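Local coordinates for protein positive phenol-degradative gene regulator (Ralstonia sp. E2, PDB 5FRW) that senses phenol through its N-terminal domain and, as a probable ATP-dependent, sigma54-type transcription activator, switches on genes for phenol breakdown, at residues A[70-75]-A[157-162]; A[109-114]-A[127-132]; A[172-177]-A[185-190]. All coordinates share one frame; numbering follows the deposited sequence.

Contact 1 of 3, residues A[70-75]-A[157-162]. With IPH (phenol), chain C.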
loop_
_atom_site.group_PDB
_atom_site.type_symbol
_atom_site.label_atom_id
_atom_site.label_comp_id
_atom_site.label_asym_id
_atom_site.label_seq_id
_atom_site.Cartn_x
_atom_site.Cartn_y
_atom_site.Cartn_z
ATOM N N MET A 70 4.975 -2.584 9.995
ATOM C CA MET A 70 4.126 -1.810 9.112
ATOM C C MET A 70 2.680 -2.240 9.345
ATOM O O MET A 70 1.815 -1.387 9.534
ATOM C CB MET A 70 4.577 -1.982 7.650
ATOM C CG MET A 70 3.493 -1.820 6.614
ATOM S SD MET A 70 4.196 -1.628 4.945
ATOM C CE MET A 70 4.455 0.092 4.987
ATOM N N GLY A 71 2.434 -3.550 9.375
ATOM C CA GLY A 71 1.116 -4.090 9.702
ATOM C C GLY A 71 0.606 -3.644 11.064
ATOM O O GLY A 71 -0.559 -3.312 11.232
ATOM N N PHE A 72 1.500 -3.648 12.043
ATOM C CA PHE A 72 1.185 -3.223 13.402
ATOM C C PHE A 72 0.642 -1.792 13.393
ATOM O O PHE A 72 -0.380 -1.504 14.009
ATOM C CB PHE A 72 2.432 -3.346 14.285
ATOM C CG PHE A 72 2.181 -3.097 15.753
ATOM C CD1 PHE A 72 2.228 -1.811 16.274
ATOM C CD2 PHE A 72 1.922 -4.156 16.610
ATOM C CE1 PHE A 72 2.005 -1.577 17.633
ATOM C CE2 PHE A 72 1.709 -3.935 17.973
ATOM C CZ PHE A 72 1.745 -2.644 18.485
ATOM N N HIS A 73 1.290 -0.907 12.648
ATOM C CA HIS A 73 0.836 0.484 12.578
ATOM C C HIS A 73 -0.547 0.608 11.955
ATOM O O HIS A 73 -1.385 1.364 12.447
ATOM C CB HIS A 73 1.852 1.328 11.811
ATOM C CG HIS A 73 3.141 1.482 12.547
ATOM N ND1 HIS A 73 4.364 1.165 11.996
ATOM C CD2 HIS A 73 3.392 1.869 13.821
ATOM C CE1 HIS A 73 5.316 1.381 12.887
ATOM N NE2 HIS A 73 4.753 1.811 14.002
ATOM N N SER A 74 -0.811 -0.172 10.914
ATOM C CA SER A 74 -2.121 -0.155 10.279
ATOM C C SER A 74 -3.217 -0.590 11.235
ATOM O O SER A 74 -4.258 0.054 11.340
ATOM C CB SER A 74 -2.132 -1.061 9.050
ATOM O OG SER A 74 -1.474 -0.420 7.980
ATOM N N GLY A 75 -2.983 -1.710 11.909
ATOM C CA GLY A 75 -3.940 -2.244 12.858
ATOM C C GLY A 75 -4.237 -1.294 14.003
ATOM O O GLY A 75 -5.393 -1.158 14.404
ATOM N N TYR A 157 -0.786 -6.679 11.729
ATOM C CA TYR A 157 -2.069 -5.970 11.793
ATOM C C TYR A 157 -2.989 -6.542 12.874
ATOM O O TYR A 157 -3.550 -5.788 13.684
ATOM C CB TYR A 157 -2.777 -6.008 10.428
ATOM C CG TYR A 157 -4.108 -5.249 10.391
ATOM C CD1 TYR A 157 -5.269 -5.807 10.917
ATOM C CD2 TYR A 157 -4.204 -3.998 9.795
ATOM C CE1 TYR A 157 -6.475 -5.126 10.889
ATOM C CE2 TYR A 157 -5.415 -3.314 9.744
ATOM C CZ TYR A 157 -6.540 -3.879 10.294
ATOM O OH TYR A 157 -7.743 -3.205 10.247
ATOM N N ALA A 158 -3.155 -7.860 12.898
ATOM C CA ALA A 158 -4.007 -8.476 13.924
ATOM C C ALA A 158 -3.469 -8.166 15.329
ATOM O O ALA A 158 -4.220 -7.884 16.274
ATOM C CB ALA A 158 -4.102 -9.978 13.706
ATOM N N THR A 159 -2.153 -8.208 15.453
ATOM C CA THR A 159 -1.484 -7.903 16.711
ATOM C C THR A 159 -1.704 -6.447 17.162
ATOM O O THR A 159 -2.046 -6.188 18.326
ATOM C CB THR A 159 0.021 -8.175 16.583
ATOM O OG1 THR A 159 0.230 -9.578 16.367
ATOM C CG2 THR A 159 0.753 -7.745 17.833
ATOM N N GLY A 160 -1.503 -5.507 16.246
ATOM C CA GLY A 160 -1.685 -4.095 16.528
ATOM C C GLY A 160 -3.134 -3.727 16.787
ATOM O O GLY A 160 -3.435 -3.044 17.766
ATOM N N TYR A 161 -4.038 -4.207 15.947
ATOM C CA TYR A 161 -5.462 -3.944 16.123
ATOM C C TYR A 161 -5.970 -4.476 17.465
ATOM O O TYR A 161 -6.656 -3.773 18.215
ATOM C CB TYR A 161 -6.289 -4.566 14.978
ATOM C CG TYR A 161 -7.766 -4.312 15.147
ATOM C CD1 TYR A 161 -8.558 -5.177 15.892
ATOM C CD2 TYR A 161 -8.358 -3.176 14.599
ATOM C CE1 TYR A 161 -9.898 -4.919 16.094
ATOM C CE2 TYR A 161 -9.696 -2.918 14.778
ATOM C CZ TYR A 161 -10.463 -3.794 15.535
ATOM O OH TYR A 161 -11.804 -3.548 15.724
ATOM N N THR A 162 -5.647 -5.727 17.769
ATOM C CA THR A 162 -6.198 -6.351 18.970
ATOM C C THR A 162 -5.577 -5.792 20.225
ATOM O O THR A 162 -6.256 -5.621 21.237
ATOM C CB THR A 162 -6.002 -7.857 18.938
ATOM O OG1 THR A 162 -6.418 -8.345 17.647
ATOM C CG2 THR A 162 -6.806 -8.515 20.054
HETATM C C1 IPH C . -7.673 -9.970 11.630
HETATM C C2 IPH C . -7.862 -10.977 12.576
HETATM C C3 IPH C . -8.070 -10.645 13.905
HETATM C C4 IPH C . -8.088 -9.308 14.275
HETATM C C5 IPH C . -7.903 -8.303 13.336
HETATM C C6 IPH C . -7.691 -8.634 12.005
HETATM O O1 IPH C . -7.456 -10.305 10.283
#
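Gly71, Phe72 and Gly75 of helix 60-83 pack against Tyr157, Gly160 and Tyr161 of helix 152-166 in a close, buried helix-helix contact near the centre of the sensor domain. The two segments run roughly parallel, with a crossing angle of -36° and axes only 6.5 Å apart. Gly71 and Gly75 form a GxxxG pattern, met by Gly160 on the other helix, which permits this approach. Gly75 CA comes within 4.0 Å of Tyr161 CA. The carbonyls of the first helix meet alpha carbons of the second: Gly71 O lies 3.1 Å from Tyr157 CA in a CA-H...O contact, and Gly75 O repeats this one turn on with Tyr161 CA. No hydrogen bond links the two segments.

Two rings close over glycine backbone, one from each helix. Tyr157 has CG anti to its own N (chi1 -178°), which lays its ring along the first helix. Gly75 CA sits over one face, 3.7 Å from the centroid of the Tyr157 ring, while Ser74 CB touches the ring edge at CD2. Phe72 starts away from the partner helix, but its ring swings back. Gly160 CA lies over one face of it, and Thr159 CG2 meets its edge in plane, 3.9 Å from Phe72 CE2.

Beyond the contact, Tyr157 OH hydrogen-bonds to Asp78 and Tyr161 OH to the carbonyl of Met94. Ala158 and Thr162 touch the bound phenol and pack on strand 170-176. Helix 97-104 packs on Tyr157 and Tyr161, and Ser74 lies against Ala46 of the second subunit.

Contact 2 of 3, residues A[109-114]-A[127-132]; sequences RVTPLT and EFLWED. With IPH (phenol), chain C.
Trp130 and Val110 face each other as a non-hydrogen-bonded pair in the antiparallel hairpin of strands 109-118 and 123-131, and both line the phenol hydroxyl, which Trp130 hydrogen-bonds. With CG anti to the carbonyl carbon (chi1 -85°), the Trp130 indole runs beside Val110 and turns its NE1 edge to the phenol. CD1 meets Val110 CG1 at 3.8 Å, in the plane of the indole. Next along the edge, NE1 donates a hydrogen bond of 3.0 Å to phenol O1, with an angle of 151° at the hydrogen. CE2 and CZ2 pass O1 at longer range. Val110 CG2 closes in on O1 to 3.3 Å, and His102 ND1 supplies a second hydrogen bond to the phenol. Phe128, on the same face, takes the phenol edge against its ring face: phenol C3 lies over the ring centre, 3.6 Å from Phe128 CZ, with the two rings steeply inclined.

The other face carries Arg109, Thr111 and Glu131. A water there bridges the backbone O of Arg109, Thr111 OG1 and Glu131 OE1. Toward the hairpin turn the pairing slips at a classic beta bulge, where Glu127 O accepts from both Leu113 N (2.7 Å) and Thr114 N (3.3 Å).

Strand 185-191 pairs with strand 123-131 on the side away from strand 109-118. Helix 97-104 packs on Val110 and Phe128, helix 152-166 touches Trp130, and Arg109 NH1 hydrogen-bonds to Lys28 O of the second subunit.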
loop_
_atom_site.group_PDB
_atom_site.type_symbol
_atom_site.label_atom_id
_atom_site.label_comp_id
_atom_site.label_asym_id
_atom_site.label_seq_id
_atom_site.Cartn_x
_atom_site.Cartn_y
_atom_site.Cartn_z
ATOM N N ARG A 109 -9.597 -12.218 3.375
ATOM C CA ARG A 109 -10.951 -12.522 3.832
ATOM C C ARG A 109 -10.874 -13.192 5.187
ATOM O O ARG A 109 -10.343 -14.301 5.308
ATOM C CB ARG A 109 -11.678 -13.437 2.844
ATOM C CG ARG A 109 -12.967 -14.051 3.382
ATOM C CD ARG A 109 -14.111 -13.057 3.324
ATOM N NE ARG A 109 -15.339 -13.562 3.932
ATOM C CZ ARG A 109 -16.236 -14.313 3.298
ATOM N NH1 ARG A 109 -16.035 -14.670 2.040
ATOM N NH2 ARG A 109 -17.327 -14.716 3.927
ATOM N N VAL A 110 -11.395 -12.521 6.209
ATOM C CA VAL A 110 -11.258 -13.013 7.576
ATOM C C VAL A 110 -12.550 -13.611 8.100
ATOM O O VAL A 110 -13.614 -13.009 7.986
ATOM C CB VAL A 110 -10.805 -11.896 8.549
ATOM C CG1 VAL A 110 -10.302 -12.505 9.855
ATOM C CG2 VAL A 110 -9.705 -11.058 7.930
ATOM N N THR A 111 -12.442 -14.804 8.677
ATOM C CA THR A 111 -13.565 -15.451 9.356
ATOM C C THR A 111 -13.207 -15.814 10.783
ATOM O O THR A 111 -12.349 -16.658 11.005
ATOM C CB THR A 111 -14.002 -16.740 8.646
ATOM O OG1 THR A 111 -14.278 -16.462 7.267
ATOM C CG2 THR A 111 -15.235 -17.327 9.325
ATOM N N PRO A 112 -13.859 -15.180 11.759
ATOM C CA PRO A 112 -13.572 -15.575 13.137
ATOM C C PRO A 112 -13.965 -17.031 13.358
ATOM O O PRO A 112 -15.083 -17.407 13.013
ATOM C CB PRO A 112 -14.449 -14.635 13.964
ATOM C CG PRO A 112 -14.738 -13.487 13.059
ATOM C CD PRO A 112 -14.828 -14.077 11.691
ATOM N N LEU A 113 -13.068 -17.841 13.900
ATOM C CA LEU A 113 -13.392 -19.243 14.164
ATOM C C LEU A 113 -13.988 -19.414 15.565
ATOM O O LEU A 113 -15.102 -19.899 15.715
ATOM C CB LEU A 113 -12.153 -20.109 13.982
ATOM C CG LEU A 113 -11.818 -20.296 12.508
ATOM C CD1 LEU A 113 -10.408 -20.863 12.329
ATOM C CD2 LEU A 113 -12.874 -21.181 11.863
ATOM N N THR A 114 -13.256 -19.012 16.591
ATOM C CA THR A 114 -13.900 -18.758 17.871
ATOM C C THR A 114 -13.135 -17.691 18.641
ATOM O O THR A 114 -11.905 -17.621 18.600
ATOM C CB THR A 114 -14.045 -20.032 18.744
ATOM O OG1 THR A 114 -14.938 -19.753 19.835
ATOM C CG2 THR A 114 -12.705 -20.489 19.298
ATOM N N GLU A 127 -9.099 -17.311 17.478
ATOM C CA GLU A 127 -8.634 -18.023 16.292
ATOM C C GLU A 127 -9.486 -17.640 15.081
ATOM O O GLU A 127 -10.713 -17.551 15.161
ATOM C CB GLU A 127 -8.640 -19.546 16.520
ATOM C CG GLU A 127 -9.636 -20.037 17.570
ATOM C CD GLU A 127 -9.393 -21.490 18.046
ATOM O OE1 GLU A 127 -8.257 -21.834 18.458
ATOM O OE2 GLU A 127 -10.355 -22.292 17.997
ATOM N N PHE A 128 -8.819 -17.385 13.967
ATOM C CA PHE A 128 -9.472 -16.868 12.768
ATOM C C PHE A 128 -8.983 -17.651 11.573
ATOM O O PHE A 128 -7.837 -18.091 11.553
ATOM C CB PHE A 128 -9.165 -15.373 12.554
ATOM C CG PHE A 128 -9.469 -14.507 13.744
ATOM C CD1 PHE A 128 -8.597 -14.440 14.812
ATOM C CD2 PHE A 128 -10.629 -13.752 13.785
ATOM C CE1 PHE A 128 -8.881 -13.635 15.918
ATOM C CE2 PHE A 128 -10.922 -12.951 14.883
ATOM C CZ PHE A 128 -10.050 -12.895 15.947
ATOM N N LEU A 129 -9.849 -17.798 10.578
ATOM C CA LEU A 129 -9.478 -18.316 9.270
ATOM C C LEU A 129 -9.155 -17.137 8.344
ATOM O O LEU A 129 -9.853 -16.119 8.359
ATOM C CB LEU A 129 -10.619 -19.175 8.712
ATOM C CG LEU A 129 -10.829 -19.363 7.205
ATOM C CD1 LEU A 129 -9.826 -20.332 6.624
ATOM C CD2 LEU A 129 -12.242 -19.856 6.905
ATOM N N TRP A 130 -8.074 -17.270 7.583
ATOM C CA TRP A 130 -7.686 -16.299 6.575
ATOM C C TRP A 130 -7.771 -16.912 5.186
ATOM O O TRP A 130 -7.001 -17.818 4.865
ATOM C CB TRP A 130 -6.265 -15.814 6.797
ATOM C CG TRP A 130 -6.114 -14.684 7.781
ATOM C CD1 TRP A 130 -7.108 -13.928 8.337
ATOM C CD2 TRP A 130 -4.884 -14.188 8.319
ATOM N NE1 TRP A 130 -6.566 -12.984 9.179
ATOM C CE2 TRP A 130 -5.201 -13.125 9.182
ATOM C CE3 TRP A 130 -3.539 -14.539 8.147
ATOM C CZ2 TRP A 130 -4.222 -12.407 9.871
ATOM C CZ3 TRP A 130 -2.569 -13.821 8.847
ATOM C CH2 TRP A 130 -2.919 -12.766 9.685
ATOM N N GLU A 131 -8.670 -16.396 4.355
ATOM C CA GLU A 131 -8.799 -16.876 2.981
ATOM C C GLU A 131 -8.303 -15.805 2.020
ATOM O O GLU A 131 -8.526 -14.610 2.242
ATOM C CB GLU A 131 -10.249 -17.262 2.673
ATOM C CG GLU A 131 -10.754 -18.425 3.510
ATOM C CD GLU A 131 -12.247 -18.658 3.377
ATOM O OE1 GLU A 131 -13.039 -17.870 3.952
ATOM O OE2 GLU A 131 -12.628 -19.645 2.705
ATOM N N ASP A 132 -7.600 -16.243 0.979
ATOM C CA ASP A 132 -7.098 -15.359 -0.079
ATOM C C ASP A 132 -6.145 -14.256 0.423
ATOM O O ASP A 132 -6.220 -13.108 -0.034
ATOM C CB ASP A 132 -8.285 -14.732 -0.804
ATOM C CG ASP A 132 -9.144 -15.776 -1.506
ATOM O OD1 ASP A 132 -8.573 -16.739 -2.073
ATOM O OD2 ASP A 132 -10.391 -15.665 -1.441
HETATM C C1 IPH C . -7.673 -9.970 11.630
HETATM C C2 IPH C . -7.862 -10.977 12.576
HETATM C C3 IPH C . -8.070 -10.645 13.905
HETATM C C4 IPH C . -8.088 -9.308 14.275
HETATM C C5 IPH C . -7.903 -8.303 13.336
HETATM C C6 IPH C . -7.691 -8.634 12.005
HETATM O O1 IPH C . -7.456 -10.305 10.283
HETATM O O HOH W 1 -12.175 -16.523 5.876
#

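Contact 3 of 3, residues A[172-177]-A[185-190]; sequences YRELEC and CRILGK. With ZN (zinc ion), chain D; IPH (phenol), chain C.
The zinc site of the V4R domain is built on this antiparallel hairpin of strands 170-176 and 185-191. Glu174 OE2 binds the zinc ion at 2.0 Å, Cys177 SG at 2.4 Å and Cys185 SG at 2.2 Å. Cys151, from outside the hairpin, is the fourth ligand. The ion thus ties the turn end of the hairpin to the residue just ahead of helix 152-166.

A classic beta bulge lies beside the site: Leu175 N and, weakly, Glu176 N both donate to Arg186 O. Glu174 points to the buried face and Glu176 to the opposite one.

Farther along, Tyr172 lies over Gly189, whose CA sits above one ring face, 3.6 Å from the centroid of the Tyr172 ring. Ile187 CD1 presses on Tyr172 CD2 at 3.4 Å. This end borders the phenol, and Tyr172 OH hydrogen-bonds to Tyr124 and Thr162.

On the other face Arg186 bends at chi3 (62°), bringing its guanidinium over Leu175, with Leu175 CB above one face. Arg186 NE forms a salt bridge of 3.2 Å with Glu176 OE2, which lies in the guanidinium plane and accepts on its anti lone pair, the carboxylate turned 85° from the guanidinium.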
loop_
_atom_site.group_PDB
_atom_site.type_symbol
_atom_site.label_atom_id
_atom_site.label_comp_id
_atom_site.label_asym_id
_atom_site.label_seq_id
_atom_site.Cartn_x
_atom_site.Cartn_y
_atom_site.Cartn_z
ATOM N N TYR A 172 -0.185 -12.505 17.865
ATOM C CA TYR A 172 -0.747 -13.541 16.993
ATOM C C TYR A 172 0.310 -14.366 16.303
ATOM O O TYR A 172 1.401 -13.887 16.015
ATOM C CB TYR A 172 -1.629 -12.951 15.907
ATOM C CG TYR A 172 -2.984 -12.473 16.343
ATOM C CD1 TYR A 172 -3.132 -11.285 17.044
ATOM C CD2 TYR A 172 -4.119 -13.174 15.988
ATOM C CE1 TYR A 172 -4.383 -10.830 17.404
ATOM C CE2 TYR A 172 -5.371 -12.729 16.330
ATOM C CZ TYR A 172 -5.504 -11.554 17.039
ATOM O OH TYR A 172 -6.770 -11.105 17.371
ATOM N N ARG A 173 -0.053 -15.603 16.004
ATOM C CA ARG A 173 0.815 -16.513 15.276
ATOM C C ARG A 173 0.012 -17.230 14.207
ATOM O O ARG A 173 -1.140 -17.605 14.432
ATOM C CB ARG A 173 1.451 -17.517 16.236
ATOM C CG ARG A 173 2.764 -18.110 15.747
ATOM C CD ARG A 173 3.491 -18.819 16.891
ATOM N NE ARG A 173 4.680 -18.080 17.311
ATOM C CZ ARG A 173 5.396 -18.368 18.393
ATOM N NH1 ARG A 173 5.039 -19.380 19.184
ATOM N NH2 ARG A 173 6.463 -17.635 18.690
ATOM N N GLU A 174 0.607 -17.398 13.031
ATOM C CA GLU A 174 -0.017 -18.217 11.997
ATOM C C GLU A 174 0.256 -19.679 12.287
ATOM O O GLU A 174 1.409 -20.062 12.370
ATOM C CB GLU A 174 0.524 -17.869 10.626
ATOM C CG GLU A 174 -0.078 -16.652 9.970
ATOM C CD GLU A 174 0.337 -16.553 8.503
ATOM O OE1 GLU A 174 1.503 -16.190 8.241
ATOM O OE2 GLU A 174 -0.487 -16.860 7.623
ATOM N N LEU A 175 -0.790 -20.484 12.454
ATOM C CA LEU A 175 -0.631 -21.931 12.643
ATOM C C LEU A 175 -0.663 -22.684 11.310
ATOM O O LEU A 175 -0.224 -23.827 11.223
ATOM C CB LEU A 175 -1.713 -22.486 13.557
ATOM C CG LEU A 175 -1.891 -21.754 14.891
ATOM C CD1 LEU A 175 -2.883 -22.509 15.757
ATOM C CD2 LEU A 175 -0.551 -21.582 15.605
ATOM N N GLU A 176 -1.205 -22.057 10.275
ATOM C CA GLU A 176 -1.023 -22.576 8.924
ATOM C C GLU A 176 -1.091 -21.413 7.951
ATOM O O GLU A 176 -1.660 -20.369 8.270
ATOM C CB GLU A 176 -2.053 -23.667 8.597
ATOM C CG GLU A 176 -3.522 -23.282 8.713
ATOM C CD GLU A 176 -4.481 -24.437 8.354
ATOM O OE1 GLU A 176 -4.444 -24.922 7.199
ATOM O OE2 GLU A 176 -5.274 -24.862 9.227
ATOM N N CYS A 177 -0.488 -21.575 6.780
ATOM C CA CYS A 177 -0.338 -20.457 5.861
ATOM C C CYS A 177 -0.227 -20.938 4.427
ATOM O O CYS A 177 0.476 -21.911 4.140
ATOM C CB CYS A 177 0.892 -19.626 6.248
ATOM S SG CYS A 177 1.363 -18.259 5.119
ATOM N N CYS A 185 -4.960 -19.757 5.398
ATOM C CA CYS A 185 -4.161 -19.423 6.566
ATOM C C CYS A 185 -5.045 -19.538 7.812
ATOM O O CYS A 185 -6.265 -19.427 7.731
ATOM C CB CYS A 185 -3.556 -18.012 6.455
ATOM S SG CYS A 185 -2.455 -17.694 5.037
ATOM N N ARG A 186 -4.433 -19.767 8.965
ATOM C CA ARG A 186 -5.188 -19.792 10.213
ATOM C C ARG A 186 -4.299 -19.278 11.335
ATOM O O ARG A 186 -3.106 -19.572 11.402
ATOM C CB ARG A 186 -5.712 -21.198 10.510
ATOM C CG ARG A 186 -6.581 -21.310 11.733
ATOM C CD ARG A 186 -7.111 -22.725 11.904
ATOM N NE ARG A 186 -6.011 -23.667 12.087
ATOM C CZ ARG A 186 -5.412 -23.902 13.251
ATOM N NH1 ARG A 186 -5.806 -23.268 14.351
ATOM N NH2 ARG A 186 -4.416 -24.776 13.312
ATOM N N ILE A 187 -4.890 -18.474 12.202
ATOM C CA ILE A 187 -4.119 -17.771 13.211
ATOM C C ILE A 187 -4.728 -17.926 14.591
ATOM O O ILE A 187 -5.914 -18.251 14.722
ATOM C CB ILE A 187 -4.021 -16.269 12.882
ATOM C CG1 ILE A 187 -5.359 -15.583 13.184
ATOM C CG2 ILE A 187 -3.609 -16.082 11.409
ATOM C CD1 ILE A 187 -5.381 -14.052 12.962
ATOM N N LEU A 188 -3.900 -17.693 15.608
ATOM C CA LEU A 188 -4.317 -17.725 17.012
ATOM C C LEU A 188 -3.755 -16.502 17.715
ATOM O O LEU A 188 -2.573 -16.205 17.590
ATOM C CB LEU A 188 -3.829 -19.011 17.723
ATOM C CG LEU A 188 -3.882 -19.012 19.264
ATOM C CD1 LEU A 188 -5.322 -18.967 19.786
ATOM C CD2 LEU A 188 -3.095 -20.186 19.902
ATOM N N GLY A 189 -4.595 -15.775 18.434
ATOM C CA GLY A 189 -4.128 -14.606 19.160
ATOM C C GLY A 189 -4.446 -14.753 20.631
ATOM O O GLY A 189 -5.553 -15.161 20.972
ATOM N N LYS A 190 -3.484 -14.413 21.492
ATOM C CA LYS A 190 -3.680 -14.437 22.942
ATOM C C LYS A 190 -2.620 -13.572 23.629
ATOM O O LYS A 190 -1.598 -13.236 23.012
ATOM C CB LYS A 190 -3.642 -15.882 23.467
ATOM C CG LYS A 190 -2.293 -16.551 23.366
ATOM C CD LYS A 190 -2.436 -18.072 23.417
ATOM C CE LYS A 190 -1.077 -18.760 23.403
ATOM N NZ LYS A 190 -1.198 -20.239 23.467
HETATM ZN ZN ZN D . -0.470 -16.821 5.620
HETATM C C1 IPH C . -7.673 -9.970 11.630
HETATM C C2 IPH C . -7.862 -10.977 12.576
HETATM C C3 IPH C . -8.070 -10.645 13.905
HETATM C C4 IPH C . -8.088 -9.308 14.275
HETATM C C5 IPH C . -7.903 -8.303 13.336
HETATM C C6 IPH C . -7.691 -8.634 12.005
HETATM O O1 IPH C . -7.456 -10.305 10.283
#

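Contact 1 is core and joins helices by apolar and CA-H...O packing, whereas contacts 2 and 3 are backbone hydrogen-bonded strand pairs. These two are partly buried and belong to one four-stranded sheet. Strands 123-131 and 185-191 are neighbours in it, joined by Trp130 N to Cys185 O and Phe128 O to Ile187 N. Both hairpins carry a classic bulge. Each has a buried face toward the ligand or metal and a more polar outer one. All three contacts touch the phenol. Thr162 and Tyr172 link contacts 1 and 3 by their hydroxyls. Contacts 1 and 2 also reach the second subunit, whereas contact 3 alone binds zinc.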